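Local coordinates for protein-disulfide isomerase (Novosphingobium aromaticivorans, PDB 3GMF) that probably acts as a thiol-disulfide oxidoreductase or isomerase of the thioredoxin superfamily, making, breaking or reshuffling disulfide bonds in other proteins, at residues R116-A121 with R125-M130; A68-C73 with S138-C143; D61-T66 with Q106-G111. All coordinates share one frame; numbering follows the deposited sequence. Where two conformers were deposited one is given.

The three contacts lie on the same side of the chain's centre, within the mostly helical region that follows strand 51-57. Helix 62-73 serves two: its first turn packs in interaction 3 and its last turns in interaction 2, with centres about 15 Å apart. Interaction 1 is nested inside the loop closed by interaction 2. Their centres lie about 10 Å apart, and they touch where Tyr127 CD1 meets Leu140 CD2 at 3.6 Å. Interactions 1 and 3 have centres about 11 Å apart and are joined by a probable hydrogen bond from Arg116 NH1 to Gly111 O, 2.8 Å. Interaction 2's disulfide is distinct from the CxxC motif, Cys27 and Cys30, probably the redox site as in thioredoxins.

Interaction 1: residues R116-A121 with R125-M130; sequences RTRAIA and RFYDFM
Ala121 meets both Phe126 and Tyr127 where the chain turns from helix 113-123 into helix 126-131. Phe126 N donates to Ala121 O at 2.9 Å. The bond is nearly straight, 162° at the hydrogen, and lies in the carbonyl plane. The Phe126 ring lies beside the same residue, with CD2 3.9 Å from Ala121 CA. Ile120 CG2 adds a looser touch at 4.5 Å from Phe126 CE2. Tyr127 reaches back alongside the last turns. Its chi1 of -57° sets CG anti to the carbonyl carbon, and the ring then brings CE2 to 3.8 Å from Ala121 CB. The hydroxyl oxygen OH, beyond the ring, is 4.0 Å from Arg118 O. With an alanine in place of Tyr127, Ala121 CB would probably lose its aromatic neighbour and a gap would open beside Leu144. Arg125 forms the turn itself with positive phi, in a Schellman motif, and is also the N-cap of the next helix. Its NH1 makes a salt bridge to Asp128 OD2, 3.0 Å. Further out, Trp93 meets Phe126 edge-to-face. The junction combines backbone bonding to Ala121 O with apolar packing, consistent with a compact turn between two helices whose segments here run at 65°.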
loop_
_atom_site.group_PDB
_atom_site.type_symbol
_atom_site.label_atom_id
_atom_site.label_comp_id
_atom_site.label_asym_id
_atom_site.label_seq_id
_atom_site.Cartn_x
_atom_site.Cartn_y
_atom_site.Cartn_z
ATOM N N ARG A 116 -16.735 9.185 -7.529
ATOM C CA ARG A 116 -16.574 8.317 -6.387
ATOM C C ARG A 116 -15.302 8.612 -5.592
ATOM O O ARG A 116 -15.326 8.558 -4.410
ATOM C CB ARG A 116 -16.722 6.855 -6.786
ATOM C CG ARG A 116 -15.563 6.232 -7.460
ATOM C CD ARG A 116 -15.818 4.789 -7.835
ATOM N NE ARG A 116 -16.882 4.566 -8.794
ATOM C CZ ARG A 116 -17.387 3.377 -9.067
ATOM N NH1 ARG A 116 -18.332 3.264 -9.928
ATOM N NH2 ARG A 116 -16.969 2.315 -8.443
ATOM N N THR A 117 -14.216 8.953 -6.269
ATOM C CA THR A 117 -12.944 9.245 -5.611
ATOM C C THR A 117 -13.058 10.507 -4.742
ATOM O O THR A 117 -12.563 10.546 -3.613
ATOM C CB THR A 117 -11.791 9.351 -6.652
ATOM O OG1 THR A 117 -11.667 8.080 -7.328
ATOM C CG2 THR A 117 -10.464 9.672 -6.002
ATOM N N ARG A 118 -13.753 11.506 -5.279
ATOM C CA ARG A 118 -14.020 12.741 -4.553
ATOM C C ARG A 118 -14.912 12.494 -3.330
ATOM O O ARG A 118 -14.634 13.048 -2.269
ATOM C CB ARG A 118 -14.628 13.792 -5.480
ATOM C CG ARG A 118 -13.589 14.518 -6.334
ATOM C CD ARG A 118 -14.184 15.779 -6.978
ATOM N NE ARG A 118 -14.748 15.515 -8.302
ATOM C CZ ARG A 118 -16.044 15.332 -8.558
ATOM N NH1 ARG A 118 -16.441 15.095 -9.802
ATOM N NH2 ARG A 118 -16.947 15.387 -7.582
ATOM N N ALA A 119 -15.937 11.648 -3.480
ATOM C CA ALA A 119 -16.859 11.296 -2.380
ATOM C C ALA A 119 -16.119 10.589 -1.257
ATOM O O ALA A 119 -16.307 10.887 -0.065
ATOM C CB ALA A 119 -17.997 10.418 -2.891
ATOM N N ILE A 120 -15.255 9.648 -1.643
ATOM C CA ILE A 120 -14.460 8.913 -0.675
ATOM C C ILE A 120 -13.485 9.840 0.064
ATOM O O ILE A 120 -13.367 9.778 1.297
ATOM C CB ILE A 120 -13.694 7.763 -1.360
ATOM C CG1 ILE A 120 -14.685 6.679 -1.781
ATOM C CG2 ILE A 120 -12.648 7.162 -0.420
ATOM C CD1 ILE A 120 -14.058 5.585 -2.712
ATOM N N ALA A 121 -12.777 10.667 -0.696
ATOM C CA ALA A 121 -11.793 11.583 -0.097
ATOM C C ALA A 121 -12.493 12.519 0.899
ATOM O O ALA A 121 -11.928 12.870 1.941
ATOM C CB ALA A 121 -11.093 12.359 -1.147
ATOM N N ARG A 125 -12.042 12.142 4.970
ATOM C CA ARG A 125 -11.339 13.349 5.417
ATOM C C ARG A 125 -9.869 13.392 4.997
ATOM O O ARG A 125 -8.979 13.760 5.781
ATOM C CB ARG A 125 -11.495 13.541 6.935
ATOM C CG ARG A 125 -12.902 13.949 7.373
ATOM C CD ARG A 125 -13.052 13.892 8.903
ATOM N NE ARG A 125 -11.871 14.398 9.614
ATOM C CZ ARG A 125 -11.627 15.680 9.894
ATOM N NH1 ARG A 125 -12.478 16.636 9.528
ATOM N NH2 ARG A 125 -10.516 16.010 10.542
ATOM N N PHE A 126 -9.618 13.006 3.745
ATOM C CA PHE A 126 -8.245 12.944 3.238
ATOM C C PHE A 126 -7.648 14.338 2.942
ATOM O O PHE A 126 -6.428 14.520 2.934
ATOM C CB PHE A 126 -8.195 12.034 2.004
ATOM C CG PHE A 126 -8.323 10.565 2.330
ATOM C CD1 PHE A 126 -7.973 10.074 3.589
ATOM C CD2 PHE A 126 -8.756 9.660 1.352
ATOM C CE1 PHE A 126 -8.064 8.692 3.889
ATOM C CE2 PHE A 126 -8.848 8.295 1.630
ATOM C CZ PHE A 126 -8.504 7.806 2.908
ATOM N N TYR A 127 -8.515 15.311 2.687
ATOM C CA TYR A 127 -8.074 16.696 2.508
ATOM C C TYR A 127 -7.374 17.199 3.771
ATOM O O TYR A 127 -6.253 17.694 3.681
ATOM C CB TYR A 127 -9.242 17.599 2.085
ATOM C CG TYR A 127 -9.921 17.133 0.816
ATOM C CD1 TYR A 127 -9.370 17.407 -0.436
ATOM C CD2 TYR A 127 -11.112 16.402 0.870
ATOM C CE1 TYR A 127 -9.982 16.961 -1.609
ATOM C CE2 TYR A 127 -11.737 15.958 -0.298
ATOM C CZ TYR A 127 -11.161 16.243 -1.535
ATOM O OH TYR A 127 -11.788 15.808 -2.683
ATOM N N ASP A 128 -8.013 17.016 4.933
ATOM C CA ASP A 128 -7.418 17.363 6.235
ATOM C C ASP A 128 -6.181 16.525 6.583
ATOM O O ASP A 128 -5.171 17.072 7.033
ATOM C CB ASP A 128 -8.462 17.265 7.365
ATOM C CG ASP A 128 -9.493 18.398 7.327
ATOM O OD1 ASP A 128 -9.390 19.305 6.471
ATOM O OD2 ASP A 128 -10.425 18.377 8.162
ATOM N N PHE A 129 -6.258 15.207 6.368
ATOM C CA PHE A 129 -5.129 14.300 6.587
ATOM C C PHE A 129 -3.873 14.740 5.808
ATOM O O PHE A 129 -2.761 14.758 6.349
ATOM C CB PHE A 129 -5.522 12.851 6.197
ATOM C CG PHE A 129 -4.518 11.803 6.614
ATOM C CD1 PHE A 129 -4.609 11.194 7.863
ATOM C CD2 PHE A 129 -3.500 11.401 5.751
ATOM C CE1 PHE A 129 -3.693 10.220 8.253
ATOM C CE2 PHE A 129 -2.581 10.438 6.136
ATOM C CZ PHE A 129 -2.678 9.841 7.387
ATOM N N MET A 130 -4.053 15.101 4.544
ATOM C CA MET A 130 -2.920 15.461 3.686
ATOM C C MET A 130 -2.463 16.916 3.844
ATOM O O MET A 130 -1.290 17.228 3.601
ATOM C CB MET A 130 -3.220 15.107 2.234
ATOM C CG MET A 130 -3.212 13.588 1.998
ATOM S SD MET A 130 -1.719 12.726 2.539
ATOM C CE MET A 130 -0.464 13.538 1.552
#

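Interaction 2: residues A68-C73 with S138-C143; sequences ALITNC and STLDRC
Leu69 opens the contact, with CB 4.0 Å from Cys143 O. This is a light touch at the backbone, and Ala150 of helix 147-164 also packs on the leucine. Ile70, one residue on, makes the closest apolar contact. Its CG1 lies 3.6 Å from Leu140 CD1, and its CD1 is nearly as close to the same methyl. Leu140 reaches it with CG anti to the backbone N (chi1 -178°), which swings CD1 across to the isoleucine. Met130 and Phe86 also pack against Ile70, so this part is buried. Asn72 ND2 bonds back to Ala68 O at 2.8 Å, while Asn72 N reaches that oxygen from the opposite face of the carbonyl plane. The carbonyl is therefore gripped twice within the last turn. Cys73 ends the segment with the covalent link. Its SG joins Cys143 SG at 2.0 Å. The torsion about the S-S bond is 79° in the conformer described, one of two modelled for each cysteine. The axes of segments 68-73 and 138-143 come within 9.7 Å at 110°. The disulfide ties helix 62-73 to helix 137-144 across 69 residues of mainly helical chain, consistent with a structural cross-link in the helical insertion seen in DsbA-like members of the thioredoxin superfamily.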
loop_
_atom_site.group_PDB
_atom_site.type_symbol
_atom_site.label_atom_id
_atom_site.label_comp_id
_atom_site.label_asym_id
_atom_site.label_seq_id
_atom_site.Cartn_x
_atom_site.Cartn_y
_atom_site.Cartn_z
ATOM N N ALA A 68 -4.028 4.932 -2.567
ATOM C CA ALA A 68 -2.930 4.585 -3.467
ATOM C C ALA A 68 -2.681 5.666 -4.522
ATOM O O ALA A 68 -1.543 5.886 -4.918
ATOM C CB ALA A 68 -3.159 3.212 -4.119
ATOM N N LEU A 69 -3.727 6.372 -4.945
ATOM C CA LEU A 69 -3.494 7.524 -5.828
ATOM C C LEU A 69 -2.628 8.558 -5.132
ATOM O O LEU A 69 -1.668 9.051 -5.731
ATOM C CB LEU A 69 -4.802 8.143 -6.327
ATOM C CG LEU A 69 -5.534 7.278 -7.356
ATOM C CD1 LEU A 69 -7.016 7.704 -7.387
ATOM C CD2 LEU A 69 -4.846 7.302 -8.748
ATOM N N ILE A 70 -2.917 8.827 -3.863
ATOM C CA ILE A 70 -2.176 9.820 -3.082
ATOM C C ILE A 70 -0.718 9.391 -2.925
ATOM O O ILE A 70 0.188 10.133 -3.321
ATOM C CB ILE A 70 -2.822 10.108 -1.715
ATOM C CG1 ILE A 70 -4.290 10.558 -1.873
ATOM C CG2 ILE A 70 -2.017 11.155 -0.937
ATOM C CD1 ILE A 70 -5.078 10.593 -0.554
ATOM N N THR A 71 -0.488 8.185 -2.397
ATOM C CA THR A 71 0.900 7.729 -2.152
ATOM C C THR A 71 1.724 7.583 -3.450
ATOM O O THR A 71 2.946 7.797 -3.447
ATOM C CB THR A 71 0.946 6.429 -1.300
ATOM O OG1 THR A 71 0.410 5.340 -2.068
ATOM C CG2 THR A 71 0.134 6.594 -0.011
ATOM N N ASN A 72 1.059 7.283 -4.566
ATOM C CA ASN A 72 1.759 7.156 -5.846
ATOM C C ASN A 72 1.953 8.460 -6.625
ATOM O O ASN A 72 2.652 8.445 -7.646
ATOM C CB ASN A 72 1.115 6.090 -6.737
ATOM C CG ASN A 72 1.407 4.676 -6.252
ATOM O OD1 ASN A 72 2.337 4.024 -6.737
ATOM N ND2 ASN A 72 0.616 4.201 -5.285
ATOM N N CYS A 73 1.402 9.549 -6.123
ATOM C CA CYS A 73 1.504 10.844 -6.855
ATOM C C CYS A 73 2.667 11.646 -6.332
ATOM O O CYS A 73 3.087 12.536 -7.019
ATOM C CB CYS A 73 0.193 11.661 -6.850
ATOM S SG CYS A 73 -0.209 12.625 -5.349
ATOM N N SER A 138 -5.435 21.827 -3.893
ATOM C CA SER A 138 -5.182 21.837 -5.337
ATOM C C SER A 138 -4.260 20.699 -5.781
ATOM O O SER A 138 -4.484 20.085 -6.827
ATOM C CB SER A 138 -4.618 23.194 -5.786
ATOM O OG SER A 138 -3.381 23.482 -5.152
ATOM N N THR A 139 -3.222 20.431 -4.987
ATOM C CA THR A 139 -2.304 19.324 -5.261
ATOM C C THR A 139 -3.047 17.991 -5.094
ATOM O O THR A 139 -2.897 17.085 -5.925
ATOM C CB THR A 139 -1.059 19.373 -4.343
ATOM O OG1 THR A 139 -0.446 20.664 -4.448
ATOM C CG2 THR A 139 -0.027 18.304 -4.722
ATOM N N LEU A 140 -3.874 17.894 -4.048
ATOM C CA LEU A 140 -4.644 16.658 -3.805
ATOM C C LEU A 140 -5.724 16.432 -4.872
ATOM O O LEU A 140 -5.902 15.302 -5.336
ATOM C CB LEU A 140 -5.210 16.594 -2.371
ATOM C CG LEU A 140 -6.010 15.341 -1.949
ATOM C CD1 LEU A 140 -5.250 14.050 -2.224
ATOM C CD2 LEU A 140 -6.403 15.389 -0.495
ATOM N N ASP A 141 -6.401 17.502 -5.294
ATOM C CA ASP A 141 -7.382 17.425 -6.395
ATOM C C ASP A 141 -6.810 16.817 -7.681
ATOM O O ASP A 141 -7.461 15.969 -8.300
ATOM C CB ASP A 141 -7.959 18.809 -6.739
ATOM C CG ASP A 141 -8.955 19.312 -5.710
ATOM O OD1 ASP A 141 -9.534 18.491 -4.965
ATOM O OD2 ASP A 141 -9.158 20.544 -5.655
ATOM N N ARG A 142 -5.614 17.269 -8.071
ATOM C CA ARG A 142 -4.926 16.786 -9.267
ATOM C C ARG A 142 -4.610 15.303 -9.116
ATOM O O ARG A 142 -4.845 14.514 -10.039
ATOM C CB ARG A 142 -3.624 17.557 -9.512
ATOM C CG ARG A 142 -3.803 18.961 -10.067
ATOM C CD ARG A 142 -2.488 19.514 -10.637
ATOM N NE ARG A 142 -1.331 19.322 -9.753
ATOM C CZ ARG A 142 -0.970 20.150 -8.769
ATOM N NH1 ARG A 142 -1.670 21.250 -8.505
ATOM N NH2 ARG A 142 0.102 19.872 -8.037
ATOM N N CYS A 143 -4.101 14.931 -7.947
ATOM C CA CYS A 143 -3.769 13.544 -7.611
ATOM C C CYS A 143 -5.026 12.653 -7.724
ATOM O O CYS A 143 -4.989 11.591 -8.345
ATOM C CB CYS A 143 -3.111 13.396 -6.216
ATOM S SG CYS A 143 -1.442 14.120 -6.006
#

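Interaction 3: residues D61-T66 with Q106-G111; sequences DPIDMT and QRWFNG
Pro62 and Ile63, in the first turn of helix 62-73, pack against Trp108 and Phe109 of the loop before helix 113-123. The buried part is the meeting of Ile63 with Trp108. Methyl CD1 approaches the six-membered ring off-centre, in a CH-pi contact 4.2 Å from its centroid. The nearest ring atom, Trp108 CE3, is 3.8 Å from Ile63 CD1. Ile63 has CG1 anti to its carbonyl carbon, and chi2 of 160° extends CD1 toward the indole. Trp108 NE1 is hydrogen-bonded to Asp123 OD2, and Phe124 and Ile120 pack on the ring, which limits its turning. Pro62 makes the closest approach, with CG 3.6 Å from Trp108 O. On the outer side, Pro62 CD lies 3.7 Å from Phe109 CE1. These two side chains cross at about a right angle, and Phe109 is the exposed member of the contact. Asn110 ND2 bonds to Gln106 O at 2.9 Å, from just after the type I turn back to its first residue. On the helix side, Asp61 OD1 accepts from Asp64 N at 2.9 Å. This is an Asp N-cap with its capping bond, starting a helix in the mainly helical part of a thioredoxin-superfamily fold.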
loop_
_atom_site.group_PDB
_atom_site.type_symbol
_atom_site.label_atom_id
_atom_site.label_comp_id
_atom_site.label_asym_id
_atom_site.label_seq_id
_atom_site.Cartn_x
_atom_site.Cartn_y
_atom_site.Cartn_z
ATOM N N ASP A 61 -10.163 -2.251 -3.362
ATOM C CA ASP A 61 -11.456 -1.520 -3.276
ATOM C C ASP A 61 -11.192 -0.025 -3.586
ATOM O O ASP A 61 -10.040 0.406 -3.654
ATOM C CB ASP A 61 -12.132 -1.763 -1.899
ATOM C CG ASP A 61 -11.311 -1.212 -0.737
ATOM O OD1 ASP A 61 -11.124 0.014 -0.706
ATOM O OD2 ASP A 61 -10.854 -2.011 0.118
ATOM N N PRO A 62 -12.259 0.761 -3.850
ATOM C CA PRO A 62 -12.031 2.140 -4.273
ATOM C C PRO A 62 -11.479 3.054 -3.162
ATOM O O PRO A 62 -10.936 4.105 -3.481
ATOM C CB PRO A 62 -13.425 2.617 -4.733
ATOM C CG PRO A 62 -14.229 1.376 -4.869
ATOM C CD PRO A 62 -13.691 0.410 -3.863
ATOM N N ILE A 63 -11.662 2.675 -1.894
ATOM C CA ILE A 63 -11.071 3.454 -0.776
ATOM C C ILE A 63 -9.537 3.292 -0.781
ATOM O O ILE A 63 -8.775 4.275 -0.748
ATOM C CB ILE A 63 -11.665 3.033 0.564
ATOM C CG1 ILE A 63 -13.174 3.286 0.559
ATOM C CG2 ILE A 63 -11.080 3.884 1.735
ATOM C CD1 ILE A 63 -13.884 2.467 1.624
ATOM N N ASP A 64 -9.112 2.035 -0.841
ATOM C CA ASP A 64 -7.712 1.637 -1.121
ATOM C C ASP A 64 -7.148 2.384 -2.339
ATOM O O ASP A 64 -6.066 2.980 -2.266
ATOM C CB ASP A 64 -7.707 0.125 -1.378
ATOM C CG ASP A 64 -6.336 -0.519 -1.189
ATOM O OD1 ASP A 64 -5.334 0.175 -0.880
ATOM O OD2 ASP A 64 -6.277 -1.760 -1.355
ATOM N N MET A 65 -7.901 2.359 -3.444
ATOM C CA MET A 65 -7.496 3.056 -4.681
ATOM C C MET A 65 -7.236 4.539 -4.412
ATOM O O MET A 65 -6.263 5.094 -4.910
ATOM C CB MET A 65 -8.546 2.906 -5.797
ATOM C CG MET A 65 -8.072 3.545 -7.128
ATOM S SD MET A 65 -6.516 2.892 -7.884
ATOM C CE MET A 65 -7.269 1.524 -8.775
ATOM N N THR A 66 -8.135 5.171 -3.650
ATOM C CA THR A 66 -8.011 6.609 -3.347
ATOM C C THR A 66 -6.714 6.887 -2.580
ATOM O O THR A 66 -5.969 7.803 -2.919
ATOM C CB THR A 66 -9.243 7.111 -2.563
ATOM O OG1 THR A 66 -10.437 6.832 -3.305
ATOM C CG2 THR A 66 -9.154 8.645 -2.285
ATOM N N GLN A 106 -23.189 4.045 -1.013
ATOM C CA GLN A 106 -23.654 4.026 -2.406
ATOM C C GLN A 106 -22.747 4.855 -3.319
ATOM O O GLN A 106 -22.480 4.495 -4.482
ATOM C CB GLN A 106 -25.097 4.551 -2.496
ATOM C CG GLN A 106 -26.170 3.619 -1.907
ATOM C CD GLN A 106 -26.379 2.309 -2.688
ATOM O OE1 GLN A 106 -25.932 2.156 -3.837
ATOM N NE2 GLN A 106 -27.080 1.361 -2.061
ATOM N N ARG A 107 -22.281 5.972 -2.791
ATOM C CA ARG A 107 -21.433 6.886 -3.564
ATOM C C ARG A 107 -20.017 6.351 -3.813
ATOM O O ARG A 107 -19.333 6.826 -4.719
ATOM C CB ARG A 107 -21.362 8.237 -2.859
ATOM C CG ARG A 107 -22.703 8.973 -2.780
ATOM C CD ARG A 107 -22.897 9.713 -1.451
ATOM N NE ARG A 107 -21.868 10.703 -1.124
ATOM C CZ ARG A 107 -20.877 10.512 -0.250
ATOM N NH1 ARG A 107 -20.001 11.494 -0.022
ATOM N NH2 ARG A 107 -20.741 9.336 0.378
ATOM N N TRP A 108 -19.566 5.368 -3.025
ATOM C CA TRP A 108 -18.222 4.833 -3.238
ATOM C C TRP A 108 -18.167 3.872 -4.413
ATOM O O TRP A 108 -17.083 3.566 -4.912
ATOM C CB TRP A 108 -17.691 4.106 -1.992
ATOM C CG TRP A 108 -17.817 4.870 -0.680
ATOM C CD1 TRP A 108 -17.938 6.222 -0.496
ATOM C CD2 TRP A 108 -17.770 4.284 0.619
ATOM N NE1 TRP A 108 -17.996 6.517 0.851
ATOM C CE2 TRP A 108 -17.898 5.344 1.564
ATOM C CE3 TRP A 108 -17.651 2.963 1.079
ATOM C CZ2 TRP A 108 -17.893 5.119 2.938
ATOM C CZ3 TRP A 108 -17.649 2.732 2.450
ATOM C CH2 TRP A 108 -17.786 3.817 3.369
ATOM N N PHE A 109 -19.331 3.362 -4.824
ATOM C CA PHE A 109 -19.357 2.161 -5.691
ATOM C C PHE A 109 -20.133 2.364 -6.964
ATOM O O PHE A 109 -20.413 1.395 -7.680
ATOM C CB PHE A 109 -19.937 0.930 -4.960
ATOM C CG PHE A 109 -19.112 0.468 -3.806
ATOM C CD1 PHE A 109 -17.880 -0.135 -3.998
ATOM C CD2 PHE A 109 -19.567 0.657 -2.512
ATOM C CE1 PHE A 109 -17.107 -0.547 -2.916
ATOM C CE2 PHE A 109 -18.807 0.269 -1.441
ATOM C CZ PHE A 109 -17.577 -0.344 -1.631
ATOM N N ASN A 110 -20.468 3.620 -7.232
ATOM C CA ASN A 110 -21.354 4.027 -8.317
ATOM C C ASN A 110 -20.909 5.363 -8.878
ATOM O O ASN A 110 -20.292 6.163 -8.175
ATOM C CB ASN A 110 -22.794 4.146 -7.816
ATOM C CG ASN A 110 -23.410 2.805 -7.534
ATOM O OD1 ASN A 110 -23.574 1.988 -8.449
ATOM N ND2 ASN A 110 -23.722 2.543 -6.261
ATOM N N GLY A 111 -21.234 5.615 -10.144
ATOM C CA GLY A 111 -20.775 6.836 -10.796
ATOM C C GLY A 111 -19.393 6.645 -11.400
ATOM O O GLY A 111 -18.853 5.537 -11.426
#